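Local coordinates for thiamine pyrophosphokinase (Saccharomyces cerevisiae, PDB 1IG0), which transfers a pyrophosphate group from ATP to thiamine, giving thiamine diphosphate and AMP, the only enzyme in yeast able to do so, at residues I87-L98 with Y108-Q119. Numbering follows the deposited sequence.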
loop_
_atom_site.group_PDB
_atom_site.type_symbol
_atom_site.label_atom_id
_atom_site.label_comp_id
_atom_site.label_asym_id
_atom_site.label_seq_id
_atom_site.Cartn_x
_atom_site.Cartn_y
_atom_site.Cartn_z
ATOM N N ILE B 87 13.502 -29.036 -3.891
ATOM C CA ILE B 87 13.926 -29.798 -2.723
ATOM C C ILE B 87 15.032 -29.046 -1.991
ATOM O O ILE B 87 15.178 -29.159 -0.774
ATOM C CB ILE B 87 14.439 -31.203 -3.131
ATOM C CG1 ILE B 87 13.251 -32.132 -3.386
ATOM C CG2 ILE B 87 15.337 -31.781 -2.045
ATOM C CD1 ILE B 87 12.400 -32.387 -2.154
ATOM N N LYS B 88 15.805 -28.274 -2.745
ATOM C CA LYS B 88 16.896 -27.497 -2.175
ATOM C C LYS B 88 16.368 -26.313 -1.372
ATOM O O LYS B 88 17.015 -25.854 -0.432
ATOM C CB LYS B 88 17.819 -26.990 -3.287
ATOM C CG LYS B 88 18.900 -26.030 -2.812
ATOM C CD LYS B 88 19.782 -25.571 -3.964
ATOM C CE LYS B 88 20.778 -24.511 -3.514
ATOM N NZ LYS B 88 21.672 -25.002 -2.428
ATOM N N TYR B 89 15.188 -25.826 -1.739
ATOM C CA TYR B 89 14.610 -24.682 -1.048
ATOM C C TYR B 89 13.361 -24.984 -0.230
ATOM O O TYR B 89 12.301 -24.390 -0.439
ATOM C CB TYR B 89 14.335 -23.562 -2.054
ATOM C CG TYR B 89 15.599 -23.077 -2.724
ATOM C CD1 TYR B 89 15.995 -23.576 -3.964
ATOM C CD2 TYR B 89 16.437 -22.168 -2.085
ATOM C CE1 TYR B 89 17.199 -23.182 -4.547
ATOM C CE2 TYR B 89 17.640 -21.770 -2.653
ATOM C CZ TYR B 89 18.016 -22.281 -3.883
ATOM O OH TYR B 89 19.213 -21.895 -4.441
ATOM N N LEU B 90 13.501 -25.912 0.711
ATOM C CA LEU B 90 12.405 -26.291 1.590
ATOM C C LEU B 90 12.365 -25.311 2.757
ATOM O O LEU B 90 13.404 -24.969 3.322
ATOM C CB LEU B 90 12.628 -27.704 2.142
ATOM C CG LEU B 90 12.660 -28.883 1.167
ATOM C CD1 LEU B 90 13.114 -30.135 1.900
ATOM C CD2 LEU B 90 11.283 -29.090 0.560
ATOM N N PRO B 91 11.170 -24.834 3.128
ATOM C CA PRO B 91 11.075 -23.896 4.249
ATOM C C PRO B 91 11.240 -24.658 5.563
ATOM O O PRO B 91 10.999 -25.866 5.616
ATOM C CB PRO B 91 9.673 -23.319 4.089
ATOM C CG PRO B 91 8.909 -24.493 3.569
ATOM C CD PRO B 91 9.846 -25.071 2.526
ATOM N N ASN B 92 11.656 -23.964 6.617
ATOM C CA ASN B 92 11.826 -24.618 7.907
ATOM C C ASN B 92 10.470 -24.820 8.570
ATOM O O ASN B 92 10.219 -25.861 9.175
ATOM C CB ASN B 92 12.736 -23.798 8.827
ATOM C CG ASN B 92 14.146 -23.666 8.287
ATOM O OD1 ASN B 92 14.466 -22.710 7.584
ATOM N ND2 ASN B 92 14.995 -24.637 8.606
ATOM N N TYR B 93 9.598 -23.822 8.452
ATOM C CA TYR B 93 8.261 -23.900 9.034
ATOM C C TYR B 93 7.170 -23.417 8.086
ATOM O O TYR B 93 7.413 -22.625 7.175
ATOM C CB TYR B 93 8.138 -23.032 10.292
ATOM C CG TYR B 93 9.058 -23.347 11.443
ATOM C CD1 TYR B 93 10.272 -22.678 11.596
ATOM C CD2 TYR B 93 8.683 -24.265 12.425
ATOM C CE1 TYR B 93 11.086 -22.907 12.702
ATOM C CE2 TYR B 93 9.489 -24.503 13.534
ATOM C CZ TYR B 93 10.687 -23.818 13.668
ATOM O OH TYR B 93 11.475 -24.027 14.775
ATOM N N ILE B 94 5.961 -23.907 8.333
ATOM C CA ILE B 94 4.760 -23.511 7.611
ATOM C C ILE B 94 3.765 -23.373 8.756
ATOM O O ILE B 94 3.534 -24.331 9.498
ATOM C CB ILE B 94 4.251 -24.590 6.639
ATOM C CG1 ILE B 94 5.231 -24.763 5.479
ATOM C CG2 ILE B 94 2.881 -24.191 6.108
ATOM C CD1 ILE B 94 4.772 -25.787 4.444
ATOM N N ILE B 95 3.198 -22.184 8.924
ATOM C CA ILE B 95 2.258 -21.970 10.014
ATOM C C ILE B 95 1.042 -21.152 9.589
ATOM O O ILE B 95 1.143 -20.244 8.764
ATOM C CB ILE B 95 2.972 -21.283 11.204
ATOM C CG1 ILE B 95 2.049 -21.240 12.420
ATOM C CG2 ILE B 95 3.425 -19.888 10.803
ATOM C CD1 ILE B 95 2.748 -20.810 13.698
ATOM N N GLY B 96 -0.107 -21.497 10.162
ATOM C CA GLY B 96 -1.354 -20.818 9.850
ATOM C C GLY B 96 -2.502 -21.784 10.078
ATOM O O GLY B 96 -2.283 -22.873 10.611
ATOM N N ASP B 97 -3.720 -21.412 9.688
ATOM C CA ASP B 97 -4.858 -22.309 9.882
ATOM C C ASP B 97 -4.792 -23.466 8.887
ATOM O O ASP B 97 -5.431 -24.500 9.075
ATOM C CB ASP B 97 -6.188 -21.545 9.764
ATOM C CG ASP B 97 -6.458 -21.033 8.367
ATOM O OD1 ASP B 97 -6.832 -19.849 8.239
ATOM O OD2 ASP B 97 -6.315 -21.812 7.401
ATOM N N LEU B 98 -4.012 -23.272 7.825
ATOM C CA LEU B 98 -3.782 -24.289 6.800
ATOM C C LEU B 98 -4.925 -24.673 5.860
ATOM O O LEU B 98 -4.779 -25.611 5.076
ATOM C CB LEU B 98 -3.248 -25.565 7.460
ATOM C CG LEU B 98 -2.138 -25.390 8.498
ATOM C CD1 LEU B 98 -1.664 -26.758 8.963
ATOM C CD2 LEU B 98 -0.983 -24.595 7.905
ATOM N N TYR B 108 3.455 -32.761 0.031
ATOM C CA TYR B 108 4.836 -32.616 -0.418
ATOM C C TYR B 108 5.780 -32.135 0.680
ATOM O O TYR B 108 6.842 -32.719 0.896
ATOM C CB TYR B 108 4.915 -31.644 -1.596
ATOM C CG TYR B 108 6.331 -31.392 -2.064
ATOM C CD1 TYR B 108 7.022 -32.349 -2.806
ATOM C CD2 TYR B 108 6.993 -30.210 -1.737
ATOM C CE1 TYR B 108 8.338 -32.137 -3.211
ATOM C CE2 TYR B 108 8.310 -29.987 -2.133
ATOM C CZ TYR B 108 8.976 -30.954 -2.871
ATOM O OH TYR B 108 10.276 -30.734 -3.266
ATOM N N TYR B 109 5.398 -31.066 1.368
ATOM C CA TYR B 109 6.237 -30.515 2.424
ATOM C C TYR B 109 6.239 -31.354 3.689
ATOM O O TYR B 109 7.238 -31.394 4.410
ATOM C CB TYR B 109 5.817 -29.076 2.732
ATOM C CG TYR B 109 6.270 -28.105 1.666
ATOM C CD1 TYR B 109 5.388 -27.183 1.105
ATOM C CD2 TYR B 109 7.584 -28.126 1.200
ATOM C CE1 TYR B 109 5.804 -26.308 0.102
ATOM C CE2 TYR B 109 8.010 -27.258 0.204
ATOM C CZ TYR B 109 7.116 -26.352 -0.343
ATOM O OH TYR B 109 7.533 -25.505 -1.342
ATOM N N ARG B 110 5.132 -32.033 3.964
ATOM C CA ARG B 110 5.081 -32.871 5.149
ATOM C C ARG B 110 6.017 -34.051 4.934
ATOM O O ARG B 110 6.784 -34.421 5.823
ATOM C CB ARG B 110 3.670 -33.395 5.409
ATOM C CG ARG B 110 3.514 -33.894 6.832
ATOM C CD ARG B 110 2.236 -34.672 7.071
ATOM N NE ARG B 110 1.979 -34.815 8.504
ATOM C CZ ARG B 110 2.881 -35.230 9.391
ATOM N NH1 ARG B 110 4.109 -35.548 8.999
ATOM N NH2 ARG B 110 2.563 -35.314 10.675
ATOM N N LYS B 111 5.949 -34.635 3.741
ATOM C CA LYS B 111 6.788 -35.776 3.400
ATOM C C LYS B 111 8.258 -35.383 3.510
ATOM O O LYS B 111 9.091 -36.182 3.938
ATOM C CB LYS B 111 6.494 -36.250 1.973
ATOM C CG LYS B 111 6.473 -37.765 1.817
ATOM C CD LYS B 111 6.915 -38.200 0.424
ATOM C CE LYS B 111 6.057 -37.598 -0.682
ATOM N NZ LYS B 111 4.657 -38.101 -0.662
ATOM N N ASN B 112 8.572 -34.148 3.126
ATOM C CA ASN B 112 9.946 -33.658 3.183
ATOM C C ASN B 112 10.340 -33.076 4.541
ATOM O O ASN B 112 11.252 -32.255 4.643
ATOM C CB ASN B 112 10.187 -32.641 2.066
ATOM C CG ASN B 112 10.383 -33.306 0.716
ATOM O OD1 ASN B 112 11.366 -34.015 0.500
ATOM N ND2 ASN B 112 9.443 -33.089 -0.198
ATOM N N LYS B 113 9.630 -33.514 5.573
ATOM C CA LYS B 113 9.885 -33.125 6.957
ATOM C C LYS B 113 9.842 -31.650 7.348
ATOM O O LYS B 113 10.525 -31.240 8.286
ATOM C CB LYS B 113 11.219 -33.724 7.408
ATOM C CG LYS B 113 11.338 -35.217 7.139
ATOM C CD LYS B 113 10.152 -35.981 7.710
ATOM C CE LYS B 113 10.247 -37.463 7.389
ATOM N NZ LYS B 113 9.068 -38.219 7.895
ATOM N N VAL B 114 9.051 -30.848 6.646
ATOM C CA VAL B 114 8.937 -29.441 7.010
ATOM C C VAL B 114 8.074 -29.400 8.266
ATOM O O VAL B 114 7.074 -30.110 8.355
ATOM C CB VAL B 114 8.242 -28.609 5.909
ATOM C CG1 VAL B 114 7.917 -27.214 6.436
ATOM C CG2 VAL B 114 9.141 -28.511 4.689
ATOM N N THR B 115 8.461 -28.587 9.242
ATOM C CA THR B 115 7.683 -28.489 10.469
ATOM C C THR B 115 6.446 -27.645 10.194
ATOM O O THR B 115 6.529 -26.424 10.066
ATOM C CB THR B 115 8.495 -27.844 11.608
ATOM O OG1 THR B 115 9.657 -28.640 11.875
ATOM C CG2 THR B 115 7.653 -27.745 12.875
ATOM N N ILE B 116 5.300 -28.310 10.094
ATOM C CA ILE B 116 4.041 -27.633 9.820
ATOM C C ILE B 116 3.243 -27.467 11.106
ATOM O O ILE B 116 2.958 -28.442 11.801
ATOM C CB ILE B 116 3.212 -28.425 8.789
ATOM C CG1 ILE B 116 4.042 -28.632 7.516
ATOM C CG2 ILE B 116 1.930 -27.674 8.464
ATOM C CD1 ILE B 116 3.369 -29.480 6.460
ATOM N N ILE B 117 2.888 -26.223 11.415
ATOM C CA ILE B 117 2.142 -25.909 12.628
ATOM C C ILE B 117 0.792 -25.276 12.317
ATOM O O ILE B 117 0.711 -24.269 11.614
ATOM C CB ILE B 117 2.941 -24.937 13.527
ATOM C CG1 ILE B 117 4.304 -25.547 13.867
ATOM C CG2 ILE B 117 2.156 -24.633 14.795
ATOM C CD1 ILE B 117 5.234 -24.597 14.583
ATOM N N LYS B 118 -0.264 -25.874 12.856
ATOM C CA LYS B 118 -1.616 -25.377 12.644
ATOM C C LYS B 118 -2.064 -24.493 13.807
ATOM O O LYS B 118 -1.876 -24.838 14.974
ATOM C CB LYS B 118 -2.582 -26.556 12.469
ATOM C CG LYS B 118 -4.037 -26.173 12.208
ATOM C CD LYS B 118 -4.833 -27.390 11.745
ATOM C CE LYS B 118 -6.303 -27.068 11.517
ATOM N NZ LYS B 118 -7.024 -26.810 12.792
ATOM N N GLN B 119 -2.636 -23.341 13.467
ATOM C CA GLN B 119 -3.148 -22.380 14.443
ATOM C C GLN B 119 -4.467 -21.872 13.868
ATOM O O GLN B 119 -4.486 -21.225 12.822
ATOM C CB GLN B 119 -2.160 -21.225 14.631
ATOM C CG GLN B 119 -0.874 -21.626 15.342
ATOM C CD GLN B 119 -1.083 -21.890 16.824
ATOM O OE1 GLN B 119 -1.082 -20.965 17.639
ATOM N NE2 GLN B 119 -1.279 -23.155 17.178
HETATM O O HOH W 1 10.362 -25.875 -1.757
HETATM O O HOH W 2 11.689 -28.361 9.622
#
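The ring of Tyr109 is wedged among three side chains of 87-98. Leu90 meets its edge in plane, with CD2 3.8 Å from Tyr109 CE2; Pro91 lies with CG over one face; and Ile94, crossing at about a right angle, sets CD1 3.7 Å from Tyr109 CD1. With Ile94 CG1 anti to the carbonyl carbon (chi1 -68°) and the chain extended beyond it, CD1 reaches across to Tyr109 on helix 103-111. At the far end of the ring, Tyr109 OH donates to a water 2.9 Å away, which in turn donates to Tyr89 O. With an alanine at Tyr109, Leu90, Pro91 and Ile94 would probably face a gap, and the water on Tyr89 O would lose its phenol donor. Next along, Val114 packs CG1 on Ile94 CG1 at 3.8 Å. Strands 93-96 and 115-118 run parallel, joined by helix 103-111 in a beta-alpha-beta unit, with 115-118 at one edge of the large mixed sheet within this chain. Of the five backbone bonds between the segments the straightest, Ile117 N to Ile94 O, is 2.8 Å long with an angle of 171° at the hydrogen. On the face opposite Ile94 and Ile116, Tyr93 and Thr115 lie side by side, Tyr93 CD2 3.7 Å from Thr115 CG2, and helix 126-139 covers Tyr93, Ile95 and Ile117. Further out, a Schellman motif at Lys113 ends the helix and turns the chain into Val114, while Asn112 ND2 grips Tyr108 O at 2.8 Å. His137 holds the Tyr93 hydroxyl.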